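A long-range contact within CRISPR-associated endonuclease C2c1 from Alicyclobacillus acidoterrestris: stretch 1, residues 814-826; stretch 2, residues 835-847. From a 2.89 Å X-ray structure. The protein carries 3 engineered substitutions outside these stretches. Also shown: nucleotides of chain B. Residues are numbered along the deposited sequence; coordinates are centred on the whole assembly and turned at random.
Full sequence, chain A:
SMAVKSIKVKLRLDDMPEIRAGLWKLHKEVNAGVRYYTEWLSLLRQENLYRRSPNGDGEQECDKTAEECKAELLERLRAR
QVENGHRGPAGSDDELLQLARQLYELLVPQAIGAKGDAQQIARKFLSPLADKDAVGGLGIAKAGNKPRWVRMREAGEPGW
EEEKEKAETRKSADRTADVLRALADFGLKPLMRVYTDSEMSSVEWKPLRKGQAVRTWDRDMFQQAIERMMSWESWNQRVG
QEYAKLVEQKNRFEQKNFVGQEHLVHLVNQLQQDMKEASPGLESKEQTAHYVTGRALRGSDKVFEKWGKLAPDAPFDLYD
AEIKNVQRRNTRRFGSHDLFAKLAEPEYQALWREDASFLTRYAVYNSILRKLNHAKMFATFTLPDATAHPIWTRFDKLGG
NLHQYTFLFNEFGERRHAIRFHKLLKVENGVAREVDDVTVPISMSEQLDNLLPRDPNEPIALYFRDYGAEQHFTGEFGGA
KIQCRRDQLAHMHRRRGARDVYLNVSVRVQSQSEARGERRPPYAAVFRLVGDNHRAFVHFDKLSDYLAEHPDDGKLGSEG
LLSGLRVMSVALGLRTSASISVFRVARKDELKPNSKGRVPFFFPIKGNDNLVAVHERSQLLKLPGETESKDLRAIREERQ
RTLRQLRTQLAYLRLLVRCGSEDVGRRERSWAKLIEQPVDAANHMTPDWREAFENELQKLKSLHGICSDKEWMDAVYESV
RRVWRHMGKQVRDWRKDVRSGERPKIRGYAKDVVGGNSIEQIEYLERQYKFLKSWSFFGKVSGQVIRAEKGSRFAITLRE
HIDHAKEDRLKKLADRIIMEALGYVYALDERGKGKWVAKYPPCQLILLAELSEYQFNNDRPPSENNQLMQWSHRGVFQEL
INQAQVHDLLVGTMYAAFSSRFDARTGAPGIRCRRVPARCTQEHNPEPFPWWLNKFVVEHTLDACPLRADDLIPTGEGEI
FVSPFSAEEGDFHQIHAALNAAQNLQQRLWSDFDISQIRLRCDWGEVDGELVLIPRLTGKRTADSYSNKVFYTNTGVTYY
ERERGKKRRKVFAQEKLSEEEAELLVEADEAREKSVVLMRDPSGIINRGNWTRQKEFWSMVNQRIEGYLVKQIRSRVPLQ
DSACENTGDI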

ATOM      1  N   ALA A 814      -7.643 -11.579  -2.869  1.00 34.03           N
ATOM      2  CA  ALA A 814      -6.659 -12.546  -2.396  1.00 31.57           C
ATOM      3  C   ALA A 814      -7.274 -13.933  -2.235  1.00 46.87           C
ATOM      4  O   ALA A 814      -6.637 -14.942  -2.558  1.00 42.87           O
ATOM      5  CB  ALA A 814      -6.048 -12.070  -1.079  1.00 30.99           C
ATOM      6  N   ASP A 815      -8.510 -14.009  -1.743  1.00 32.27           N
ATOM      7  CA  ASP A 815      -9.116 -15.320  -1.562  1.00 32.81           C
ATOM      8  C   ASP A 815      -9.362 -16.000  -2.902  1.00 39.87           C
ATOM      9  O   ASP A 815      -9.113 -17.203  -3.046  1.00 44.47           O
ATOM     10  CB  ASP A 815     -10.412 -15.204  -0.765  1.00 43.44           C
ATOM     11  CG  ASP A 815     -11.048 -16.549  -0.500  1.00 42.74           C
ATOM     12  OD1 ASP A 815     -10.567 -17.280   0.396  1.00 49.01           O
ATOM     13  OD2 ASP A 815     -12.025 -16.876  -1.201  1.00 40.85           O
ATOM     14  N   ARG A 816      -9.834 -15.244  -3.899  1.00 36.74           N
ATOM     15  CA  ARG A 816     -10.025 -15.814  -5.230  1.00 41.15           C
ATOM     16  C   ARG A 816      -8.723 -16.379  -5.775  1.00 39.13           C
ATOM     17  O   ARG A 816      -8.700 -17.485  -6.328  1.00 35.71           O
ATOM     18  CB  ARG A 816     -10.587 -14.764  -6.189  1.00 42.48           C
ATOM     19  CG  ARG A 816     -12.105 -14.700  -6.217  1.00 52.80           C
ATOM     20  CD  ARG A 816     -12.628 -14.521  -7.632  1.00 46.97           C
ATOM     21  NE  ARG A 816     -12.365 -15.690  -8.466  1.00 42.17           N
ATOM     22  CZ  ARG A 816     -12.766 -15.813  -9.727  1.00 40.67           C
ATOM     23  NH1 ARG A 816     -12.484 -16.912 -10.412  1.00 36.99           N
ATOM     24  NH2 ARG A 816     -13.449 -14.834 -10.305  1.00 38.24           N
ATOM     25  N   ILE A 817      -7.624 -15.636  -5.620  1.00 37.52           N
ATOM     26  CA  ILE A 817      -6.337 -16.104  -6.122  1.00 33.56           C
ATOM     27  C   ILE A 817      -5.928 -17.388  -5.414  1.00 33.72           C
ATOM     28  O   ILE A 817      -5.433 -18.333  -6.039  1.00 40.96           O
ATOM     29  CB  ILE A 817      -5.273 -15.003  -5.966  1.00 32.94           C
ATOM     30  CG1 ILE A 817      -5.668 -13.756  -6.763  1.00 32.90           C
ATOM     31  CG2 ILE A 817      -3.915 -15.516  -6.405  1.00 33.00           C
ATOM     32  CD1 ILE A 817      -4.773 -12.552  -6.511  1.00 32.35           C
ATOM     33  N   ILE A 818      -6.155 -17.454  -4.103  1.00 33.43           N
ATOM     34  CA  ILE A 818      -5.714 -18.609  -3.332  1.00 33.60           C
ATOM     35  C   ILE A 818      -6.603 -19.811  -3.607  1.00 34.38           C
ATOM     36  O   ILE A 818      -6.115 -20.933  -3.792  1.00 34.84           O
ATOM     37  CB  ILE A 818      -5.670 -18.250  -1.839  1.00 33.07           C
ATOM     38  CG1 ILE A 818      -4.508 -17.298  -1.597  1.00 32.41           C
ATOM     39  CG2 ILE A 818      -5.544 -19.492  -0.971  1.00 33.37           C
ATOM     40  CD1 ILE A 818      -4.228 -17.074  -0.177  1.00 31.95           C
HETATM   41  N   MSE A 819      -7.910 -19.603  -3.656  1.00 35.23           N
HETATM   42  CA  MSE A 819      -8.825 -20.683  -3.981  1.00 36.06           C
HETATM   43  C   MSE A 819      -8.536 -21.302  -5.351  1.00 37.87           C
HETATM   44  O   MSE A 819      -8.624 -22.518  -5.514  1.00 47.76           O
HETATM   45  CB  MSE A 819     -10.257 -20.178  -3.914  1.00 36.25           C
HETATM   46  CG  MSE A 819     -10.711 -19.954  -2.490  1.00 46.98           C
HETATM   47 SE   MSE A 819     -10.557 -21.588  -1.433  1.00 53.48          SE
HETATM   48  CE  MSE A 819     -10.317 -20.748   0.319  1.00 66.74           C
ATOM     49  N   GLU A 820      -8.175 -20.461  -6.324  1.00 35.80           N
ATOM     50  CA  GLU A 820      -7.786 -20.970  -7.636  1.00 36.32           C
ATOM     51  C   GLU A 820      -6.452 -21.701  -7.575  1.00 44.15           C
ATOM     52  O   GLU A 820      -6.291 -22.767  -8.183  1.00 45.65           O
ATOM     53  CB  GLU A 820      -7.722 -19.826  -8.647  1.00 36.10           C
ATOM     54  CG  GLU A 820      -8.882 -19.802  -9.628  1.00 45.80           C
ATOM     55  CD  GLU A 820      -8.683 -20.747 -10.794  1.00 44.86           C
ATOM     56  OE1 GLU A 820      -7.520 -21.033 -11.130  1.00 45.81           O
ATOM     57  OE2 GLU A 820      -9.686 -21.210 -11.371  1.00 47.41           O
ATOM     58  N   ALA A 821      -5.481 -21.142  -6.847  1.00 35.87           N
ATOM     59  CA  ALA A 821      -4.185 -21.799  -6.716  1.00 35.69           C
ATOM     60  C   ALA A 821      -4.327 -23.180  -6.091  1.00 41.20           C
ATOM     61  O   ALA A 821      -3.703 -24.145  -6.548  1.00 51.00           O
ATOM     62  CB  ALA A 821      -3.238 -20.928  -5.891  1.00 34.88           C
ATOM     63  N   LEU A 822      -5.159 -23.301  -5.053  1.00 47.61           N
ATOM     64  CA  LEU A 822      -5.384 -24.595  -4.422  1.00 41.32           C
ATOM     65  C   LEU A 822      -6.192 -25.542  -5.300  1.00 47.85           C
ATOM     66  O   LEU A 822      -6.197 -26.751  -5.043  1.00 49.37           O
ATOM     67  CB  LEU A 822      -6.085 -24.402  -3.080  1.00 38.44           C
ATOM     68  CG  LEU A 822      -5.239 -23.675  -2.037  1.00 36.11           C
ATOM     69  CD1 LEU A 822      -6.101 -23.108  -0.924  1.00 37.64           C
ATOM     70  CD2 LEU A 822      -4.219 -24.639  -1.479  1.00 42.56           C
ATOM     71  N   GLY A 823      -6.867 -25.031  -6.320  1.00 38.91           N
ATOM     72  CA  GLY A 823      -7.646 -25.859  -7.210  1.00 39.85           C
ATOM     73  C   GLY A 823      -9.133 -25.887  -6.943  1.00 40.20           C
ATOM     74  O   GLY A 823      -9.794 -26.854  -7.338  1.00 41.12           O
ATOM     75  N   TYR A 824      -9.680 -24.864  -6.297  1.00 38.54           N
ATOM     76  CA  TYR A 824     -11.099 -24.807  -5.987  1.00 38.88           C
ATOM     77  C   TYR A 824     -11.798 -23.805  -6.898  1.00 49.27           C
ATOM     78  O   TYR A 824     -11.262 -22.730  -7.185  1.00 54.70           O
ATOM     79  CB  TYR A 824     -11.320 -24.441  -4.517  1.00 38.37           C
ATOM     80  CG  TYR A 824     -10.878 -25.526  -3.564  1.00 38.64           C
ATOM     81  CD1 TYR A 824     -11.790 -26.439  -3.057  1.00 40.29           C
ATOM     82  CD2 TYR A 824      -9.547 -25.650  -3.186  1.00 47.24           C
ATOM     83  CE1 TYR A 824     -11.395 -27.440  -2.188  1.00 39.75           C
ATOM     84  CE2 TYR A 824      -9.140 -26.650  -2.318  1.00 38.50           C
ATOM     85  CZ  TYR A 824     -10.071 -27.542  -1.824  1.00 42.60           C
ATOM     86  OH  TYR A 824      -9.687 -28.543  -0.963  1.00 51.85           O
ATOM     87  N   VAL A 825     -12.994 -24.169  -7.351  1.00 40.21           N
ATOM     88  CA  VAL A 825     -13.798 -23.334  -8.232  1.00 43.60           C
ATOM     89  C   VAL A 825     -15.209 -23.247  -7.668  1.00 55.33           C
ATOM     90  O   VAL A 825     -15.834 -24.277  -7.386  1.00 57.47           O
ATOM     91  CB  VAL A 825     -13.823 -23.885  -9.668  1.00 45.33           C
ATOM     92  CG1 VAL A 825     -14.832 -23.125 -10.511  1.00 58.11           C
ATOM     93  CG2 VAL A 825     -12.440 -23.800 -10.284  1.00 45.07           C
ATOM     94  N   TYR A 826     -15.708 -22.024  -7.504  1.00 51.84           N
ATOM     95  CA  TYR A 826     -17.079 -21.803  -7.055  1.00 45.16           C
ATOM     96  C   TYR A 826     -18.018 -22.060  -8.229  1.00 47.25           C
ATOM     97  O   TYR A 826     -18.047 -21.289  -9.192  1.00 56.31           O
ATOM     98  CB  TYR A 826     -17.232 -20.384  -6.512  1.00 39.95           C
ATOM     99  CG  TYR A 826     -18.509 -20.147  -5.737  1.00 51.05           C
ATOM    100  CD1 TYR A 826     -18.583 -20.433  -4.379  1.00 40.13           C
ATOM    101  CD2 TYR A 826     -19.638 -19.633  -6.361  1.00 53.01           C
ATOM    102  CE1 TYR A 826     -19.748 -20.216  -3.668  1.00 41.19           C
ATOM    103  CE2 TYR A 826     -20.805 -19.413  -5.657  1.00 41.23           C
ATOM    104  CZ  TYR A 826     -20.854 -19.706  -4.313  1.00 45.72           C
ATOM    105  OH  TYR A 826     -22.015 -19.487  -3.610  1.00 51.89           O
TER
ATOM    106  P     G B   9     -11.798 -26.720 -17.834  1.00 51.20           P
ATOM    107  OP1   G B   9     -11.537 -27.281 -16.486  1.00 43.98           O
ATOM    108  OP2   G B   9     -11.883 -27.622 -19.012  1.00 46.72           O
ATOM    109  O5'   G B   9     -13.152 -25.886 -17.761  1.00 44.21           O
ATOM    110  C5'   G B   9     -13.433 -25.021 -16.665  1.00 43.38           C
ATOM    111  C4'   G B   9     -14.628 -24.149 -16.964  1.00 43.49           C
ATOM    112  O4'   G B   9     -15.060 -23.455 -15.759  1.00 42.82           O
ATOM    113  C3'   G B   9     -14.404 -23.072 -18.027  1.00 44.62           C
ATOM    114  O3'   G B   9     -15.555 -22.980 -18.858  1.00 44.04           O
ATOM    115  C2'   G B   9     -14.272 -21.796 -17.201  1.00 43.14           C
ATOM    116  O2'   G B   9     -14.629 -20.613 -17.881  1.00 45.06           O
ATOM    117  C1'   G B   9     -15.220 -22.084 -16.046  1.00 42.30           C
ATOM    118  N9    G B   9     -14.943 -21.301 -14.842  1.00 44.18           N
ATOM    119  C8    G B   9     -15.794 -20.390 -14.263  1.00 44.23           C
ATOM    120  N7    G B   9     -15.286 -19.816 -13.209  1.00 46.11           N
ATOM    121  C5    G B   9     -14.021 -20.377 -13.093  1.00 44.20           C
ATOM    122  C6    G B   9     -13.008 -20.142 -12.134  1.00 39.06           C
ATOM    123  O6    G B   9     -13.024 -19.370 -11.169  1.00 56.25           O
ATOM    124  N1    G B   9     -11.883 -20.918 -12.376  1.00 39.09           N
ATOM    125  C2    G B   9     -11.742 -21.807 -13.409  1.00 39.83           C
ATOM    126  N2    G B   9     -10.565 -22.450 -13.455  1.00 39.77           N
ATOM    127  N3    G B   9     -12.678 -22.040 -14.315  1.00 48.63           N
ATOM    128  C4    G B   9     -13.786 -21.294 -14.096  1.00 45.99           C
ATOM    129  P     A B  91     -16.920 -16.876   0.010  1.00 39.66           P
ATOM    130  OP1   A B  91     -16.011 -17.819  -0.698  1.00 42.36           O
ATOM    131  OP2   A B  91     -17.960 -17.385   0.939  1.00 36.70           O
ATOM    132  O5'   A B  91     -15.998 -15.831   0.774  1.00 35.16           O
ATOM    133  C5'   A B  91     -14.889 -15.263   0.103  1.00 34.58           C
ATOM    134  C4'   A B  91     -14.434 -13.983   0.747  1.00 37.59           C
ATOM    135  O4'   A B  91     -15.549 -13.070   0.900  1.00 34.06           O
ATOM    136  C3'   A B  91     -13.877 -14.108   2.150  1.00 33.38           C
ATOM    137  O3'   A B  91     -12.545 -14.582   2.164  1.00 38.01           O
ATOM    138  C2'   A B  91     -14.028 -12.693   2.680  1.00 43.44           C
ATOM    139  O2'   A B  91     -13.023 -11.853   2.135  1.00 39.92           O
ATOM    140  C1'   A B  91     -15.365 -12.289   2.061  1.00 47.72           C
ATOM    141  N9    A B  91     -16.499 -12.519   2.978  1.00 41.80           N
ATOM    142  C8    A B  91     -17.427 -13.529   2.954  1.00 38.76           C
ATOM    143  N7    A B  91     -18.317 -13.437   3.914  1.00 46.70           N
ATOM    144  C5    A B  91     -17.953 -12.293   4.614  1.00 36.36           C
ATOM    145  C6    A B  91     -18.491 -11.644   5.744  1.00 34.39           C
ATOM    146  N6    A B  91     -19.566 -12.063   6.412  1.00 35.02           N
ATOM    147  N1    A B  91     -17.880 -10.522   6.176  1.00 37.20           N
ATOM    148  C2    A B  91     -16.802 -10.086   5.519  1.00 33.18           C
ATOM    149  N3    A B  91     -16.202 -10.603   4.452  1.00 34.29           N
ATOM    150  C4    A B  91     -16.834 -11.718   4.044  1.00 39.39           C
ATOM    151  P     C B  90     -22.454 -17.946  -0.500  1.00 51.53           P
ATOM    152  OP1   C B  90     -21.814 -19.217  -0.929  1.00 67.10           O
ATOM    153  OP2   C B  90     -23.104 -17.822   0.831  1.00 44.36           O
ATOM    154  O5'   C B  90     -21.357 -16.801  -0.627  1.00 57.39           O
ATOM    155  C5'   C B  90     -20.704 -16.570  -1.866  1.00 44.61           C
ATOM    156  C4'   C B  90     -19.876 -15.315  -1.829  1.00 39.40           C
ATOM    157  O4'   C B  90     -20.716 -14.167  -1.547  1.00 47.50           O
ATOM    158  C3'   C B  90     -18.815 -15.263  -0.747  1.00 39.59           C
ATOM    159  O3'   C B  90     -17.651 -15.981  -1.095  1.00 45.52           O
ATOM    160  C2'   C B  90     -18.583 -13.771  -0.587  1.00 36.91           C
ATOM    161  O2'   C B  90     -17.782 -13.283  -1.652  1.00 36.74           O
ATOM    162  C1'   C B  90     -20.003 -13.232  -0.763  1.00 39.30           C
ATOM    163  N1    C B  90     -20.700 -13.084   0.536  1.00 46.93           N
ATOM    164  C2    C B  90     -20.382 -12.002   1.364  1.00 36.23           C
ATOM    165  O2    C B  90     -19.520 -11.191   0.994  1.00 35.61           O
ATOM    166  N3    C B  90     -21.019 -11.861   2.549  1.00 36.37           N
ATOM    167  C4    C B  90     -21.941 -12.746   2.919  1.00 38.29           C
ATOM    168  N4    C B  90     -22.542 -12.568   4.095  1.00 39.18           N
ATOM    169  C5    C B  90     -22.288 -13.855   2.097  1.00 44.67           C
ATOM    170  C6    C B  90     -21.652 -13.986   0.925  1.00 37.63           C
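Stretch 2 835-847: KWVAKYPPCQLIL

Stretch 2 runs back along stretch 1, first as a strand, then as a loop, extended from Tyr840 to Cys843, then as a second strand. Strand 835-838 pairs antiparallel with strand 824-826, their axes 4.6 Å apart at closest approach and their directions 151° apart. Loop 839-844 passes the end of helix 814-822, and strand 845-847 then crosses that helix at 130°, 9.4 Å away, a spacing that leaves room for a layer of side chains.

The backbone sets the register. Val825 and Val837 form the hydrogen-bonded pair: Val825 N donates to Val837 O at 3.0 Å, and Val837 N to Val825 O at 3.2 Å. Tyr824 with Ala838 and Tyr826 with Trp836 are the non-hydrogen-bonded pairs on its two sides, each with CA atoms 4.5 Å apart. Where the ladder ends, Gly823 O accepts from both Lys839 N at 2.9 Å and Tyr840 N at 3.2 Å, and farther along Cys843 N reaches Ala821 O at 2.8 Å, so every hydrogen bond that ties the loop to this end of stretch 1 is between main-chain atoms.

Gly823 makes this turn possible. It closes the helix in a Schellman motif with phi 100° and psi 24°, Tyr824 N returning to Met819 O at 2.7 Å. Its backbone angles by themselves call for glycine, and a CB would also fall 2.2 Å from Tyr840 O. The close passage of the loop thus adds a second reason for the residue.

The aromatic packing centres on Trp836, which has the largest area covered by the other stretch. Its indole is sandwiched: Met819, a selenomethionine, lays CG over one face, 4.0 Å from the six-membered ring centroid, while Tyr826 places CB over the opposite face at 3.9 Å from that centroid and turns its ring edge toward the five-membered ring, centroids 5.1 Å apart. Tyr824 CB adds a contact to Trp836 CE3 at 3.7 Å. The Tyr824–Trp836 side of the sheet therefore packs helix, strand and indole together.

Smaller apolar contacts complete the fit. On the other side of the sheet, Val825 CG2 meets Tyr840 CE2 at 3.6 Å. Under the helix, Ile846 points toward stretch 1 and its CD1 lies 3.7 Å from Ala821 CB and 4.2 Å from Ile817 CG2.

Polar tips are spent on nucleic acid: Trp836 NE1 donates to OP1 of A91 at 2.9 Å, Tyr826 OH to OP1 of C90 at 2.7 Å, and Tyr840 OH to OP1 of G9 at 2.5 Å.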

ATOM      1  N   LYS A 835     -21.254 -23.637  -4.679  1.00 56.02           N
ATOM      2  CA  LYS A 835     -20.495 -24.372  -3.683  1.00 51.03           C
ATOM      3  C   LYS A 835     -19.065 -24.512  -4.177  1.00 58.44           C
ATOM      4  O   LYS A 835     -18.835 -24.697  -5.373  1.00 72.71           O
ATOM      5  CB  LYS A 835     -21.128 -25.745  -3.429  1.00 47.67           C
ATOM      6  CG  LYS A 835     -20.241 -26.732  -2.701  1.00 69.97           C
ATOM      7  CD  LYS A 835     -20.936 -28.075  -2.535  1.00 79.34           C
ATOM      8  CE  LYS A 835     -20.029 -29.090  -1.860  1.00 83.85           C
ATOM      9  NZ  LYS A 835     -20.777 -30.322  -1.475  1.00 88.07           N
ATOM     10  N   TRP A 836     -18.108 -24.400  -3.259  1.00 52.14           N
ATOM     11  CA  TRP A 836     -16.717 -24.633  -3.616  1.00 42.43           C
ATOM     12  C   TRP A 836     -16.486 -26.117  -3.860  1.00 50.88           C
ATOM     13  O   TRP A 836     -16.887 -26.964  -3.054  1.00 53.21           O
ATOM     14  CB  TRP A 836     -15.783 -24.130  -2.521  1.00 39.58           C
ATOM     15  CG  TRP A 836     -15.692 -22.644  -2.437  1.00 38.69           C
ATOM     16  CD1 TRP A 836     -16.313 -21.836  -1.534  1.00 38.37           C
ATOM     17  CD2 TRP A 836     -14.928 -21.784  -3.287  1.00 42.93           C
ATOM     18  NE1 TRP A 836     -15.986 -20.523  -1.771  1.00 40.77           N
ATOM     19  CE2 TRP A 836     -15.136 -20.465  -2.843  1.00 42.44           C
ATOM     20  CE3 TRP A 836     -14.088 -22.001  -4.384  1.00 42.52           C
ATOM     21  CZ2 TRP A 836     -14.535 -19.368  -3.454  1.00 51.91           C
ATOM     22  CZ3 TRP A 836     -13.496 -20.914  -4.988  1.00 37.45           C
ATOM     23  CH2 TRP A 836     -13.719 -19.613  -4.522  1.00 36.82           C
ATOM     24  N   VAL A 837     -15.846 -26.431  -4.981  1.00 52.91           N
ATOM     25  CA  VAL A 837     -15.534 -27.798  -5.367  1.00 43.57           C
ATOM     26  C   VAL A 837     -14.050 -27.863  -5.690  1.00 46.72           C
ATOM     27  O   VAL A 837     -13.471 -26.903  -6.204  1.00 54.68           O
ATOM     28  CB  VAL A 837     -16.375 -28.255  -6.580  1.00 46.54           C
ATOM     29  CG1 VAL A 837     -16.214 -29.745  -6.817  1.00 61.02           C
ATOM     30  CG2 VAL A 837     -17.838 -27.894  -6.384  1.00 45.08           C
ATOM     31  N   ALA A 838     -13.429 -28.997  -5.381  1.00 42.33           N
ATOM     32  CA  ALA A 838     -12.030 -29.221  -5.739  1.00 44.62           C
ATOM     33  C   ALA A 838     -11.988 -29.800  -7.149  1.00 45.81           C
ATOM     34  O   ALA A 838     -12.238 -30.990  -7.351  1.00 49.03           O
ATOM     35  CB  ALA A 838     -11.352 -30.140  -4.729  1.00 42.20           C
ATOM     36  N   LYS A 839     -11.665 -28.957  -8.133  1.00 50.21           N
ATOM     37  CA  LYS A 839     -11.660 -29.355  -9.537  1.00 46.25           C
ATOM     38  C   LYS A 839     -10.279 -29.682 -10.085  1.00 42.95           C
ATOM     39  O   LYS A 839     -10.174 -30.503 -11.001  1.00 55.53           O
ATOM     40  CB  LYS A 839     -12.286 -28.258 -10.408  1.00 42.76           C
ATOM     41  CG  LYS A 839     -13.793 -28.392 -10.578  1.00 68.06           C
ATOM     42  CD  LYS A 839     -14.433 -27.128 -11.152  1.00 80.88           C
ATOM     43  CE  LYS A 839     -13.979 -26.841 -12.578  1.00 83.57           C
ATOM     44  NZ  LYS A 839     -14.539 -25.555 -13.101  1.00 71.55           N
ATOM     45  N   TYR A 840      -9.221 -29.076  -9.566  1.00 45.35           N
ATOM     46  CA  TYR A 840      -7.895 -29.222 -10.143  1.00 47.17           C
ATOM     47  C   TYR A 840      -6.875 -29.593  -9.080  1.00 50.23           C
ATOM     48  O   TYR A 840      -7.097 -29.365  -7.885  1.00 49.82           O
ATOM     49  CB  TYR A 840      -7.454 -27.925 -10.838  1.00 41.18           C
ATOM     50  CG  TYR A 840      -8.459 -27.352 -11.809  1.00 41.39           C
ATOM     51  CD1 TYR A 840      -8.594 -27.870 -13.086  1.00 42.20           C
ATOM     52  CD2 TYR A 840      -9.259 -26.274 -11.451  1.00 40.81           C
ATOM     53  CE1 TYR A 840      -9.503 -27.340 -13.977  1.00 42.43           C
ATOM     54  CE2 TYR A 840     -10.170 -25.739 -12.335  1.00 41.06           C
ATOM     55  CZ  TYR A 840     -10.288 -26.275 -13.596  1.00 41.87           C
ATOM     56  OH  TYR A 840     -11.196 -25.745 -14.482  1.00 52.73           O
ATOM     57  N   PRO A 841      -5.752 -30.187  -9.482  1.00 41.93           N
ATOM     58  CA  PRO A 841      -4.629 -30.320  -8.560  1.00 41.53           C
ATOM     59  C   PRO A 841      -4.090 -28.957  -8.178  1.00 45.88           C
ATOM     60  O   PRO A 841      -4.099 -28.015  -8.993  1.00 58.20           O
ATOM     61  CB  PRO A 841      -3.604 -31.124  -9.370  1.00 42.20           C
ATOM     62  CG  PRO A 841      -4.418 -31.875 -10.359  1.00 43.21           C
ATOM     63  CD  PRO A 841      -5.540 -30.952 -10.722  1.00 42.84           C
ATOM     64  N   PRO A 842      -3.593 -28.808  -6.956  1.00 39.82           N
ATOM     65  CA  PRO A 842      -3.172 -27.487  -6.488  1.00 43.23           C
ATOM     66  C   PRO A 842      -1.803 -27.094  -7.023  1.00 48.05           C
ATOM     67  O   PRO A 842      -1.024 -27.916  -7.513  1.00 47.24           O
ATOM     68  CB  PRO A 842      -3.136 -27.652  -4.967  1.00 38.42           C
ATOM     69  CG  PRO A 842      -2.740 -29.070  -4.787  1.00 39.29           C
ATOM     70  CD  PRO A 842      -3.388 -29.841  -5.926  1.00 40.23           C
ATOM     71  N   CYS A 843      -1.525 -25.799  -6.912  1.00 37.58           N
ATOM     72  CA  CYS A 843      -0.232 -25.226  -7.253  1.00 37.23           C
ATOM     73  C   CYS A 843       0.514 -24.904  -5.968  1.00 39.73           C
ATOM     74  O   CYS A 843      -0.048 -24.288  -5.059  1.00 37.28           O
ATOM     75  CB  CYS A 843      -0.398 -23.953  -8.083  1.00 36.78           C
ATOM     76  SG  CYS A 843      -1.434 -24.117  -9.536  1.00 45.63           S
ATOM     77  N   GLN A 844       1.780 -25.308  -5.897  1.00 38.45           N
ATOM     78  CA  GLN A 844       2.561 -25.053  -4.696  1.00 37.47           C
ATOM     79  C   GLN A 844       3.107 -23.633  -4.633  1.00 42.14           C
ATOM     80  O   GLN A 844       3.519 -23.196  -3.553  1.00 48.95           O
ATOM     81  CB  GLN A 844       3.713 -26.056  -4.583  1.00 40.68           C
ATOM     82  CG  GLN A 844       3.275 -27.503  -4.381  1.00 37.74           C
ATOM     83  CD  GLN A 844       2.839 -28.155  -5.672  1.00 46.48           C
ATOM     84  OE1 GLN A 844       3.123 -27.649  -6.756  1.00 51.89           O
ATOM     85  NE2 GLN A 844       2.137 -29.278  -5.567  1.00 52.88           N
ATOM     86  N   LEU A 845       3.106 -22.901  -5.744  1.00 39.21           N
ATOM     87  CA  LEU A 845       3.658 -21.555  -5.781  1.00 35.46           C
ATOM     88  C   LEU A 845       2.721 -20.633  -6.547  1.00 38.88           C
ATOM     89  O   LEU A 845       2.172 -21.014  -7.585  1.00 37.71           O
ATOM     90  CB  LEU A 845       5.050 -21.551  -6.426  1.00 35.02           C
ATOM     91  CG  LEU A 845       5.682 -20.218  -6.825  1.00 34.58           C
ATOM     92  CD1 LEU A 845       5.876 -19.322  -5.615  1.00 33.83           C
ATOM     93  CD2 LEU A 845       7.005 -20.468  -7.522  1.00 35.05           C
ATOM     94  N   ILE A 846       2.538 -19.425  -6.020  1.00 33.84           N
ATOM     95  CA  ILE A 846       1.842 -18.343  -6.706  1.00 35.33           C
ATOM     96  C   ILE A 846       2.891 -17.328  -7.133  1.00 37.92           C
ATOM     97  O   ILE A 846       3.580 -16.745  -6.287  1.00 35.47           O
ATOM     98  CB  ILE A 846       0.777 -17.690  -5.812  1.00 33.12           C
ATOM     99  CG1 ILE A 846      -0.357 -18.667  -5.531  1.00 33.48           C
ATOM    100  CG2 ILE A 846       0.226 -16.433  -6.456  1.00 32.89           C
ATOM    101  CD1 ILE A 846      -1.305 -18.166  -4.488  1.00 33.05           C
ATOM    102  N   LEU A 847       3.017 -17.117  -8.439  1.00 39.72           N
ATOM    103  CA  LEU A 847       4.073 -16.276  -8.997  1.00 39.44           C
ATOM    104  C   LEU A 847       3.472 -14.949  -9.447  1.00 33.41           C
ATOM    105  O   LEU A 847       2.797 -14.882 -10.480  1.00 34.41           O
ATOM    106  CB  LEU A 847       4.770 -16.983 -10.158  1.00 34.68           C
ATOM    107  CG  LEU A 847       6.007 -16.262 -10.691  1.00 35.22           C
ATOM    108  CD1 LEU A 847       7.049 -16.135  -9.602  1.00 34.12           C
ATOM    109  CD2 LEU A 847       6.576 -16.984 -11.894  1.00 38.39           C
TER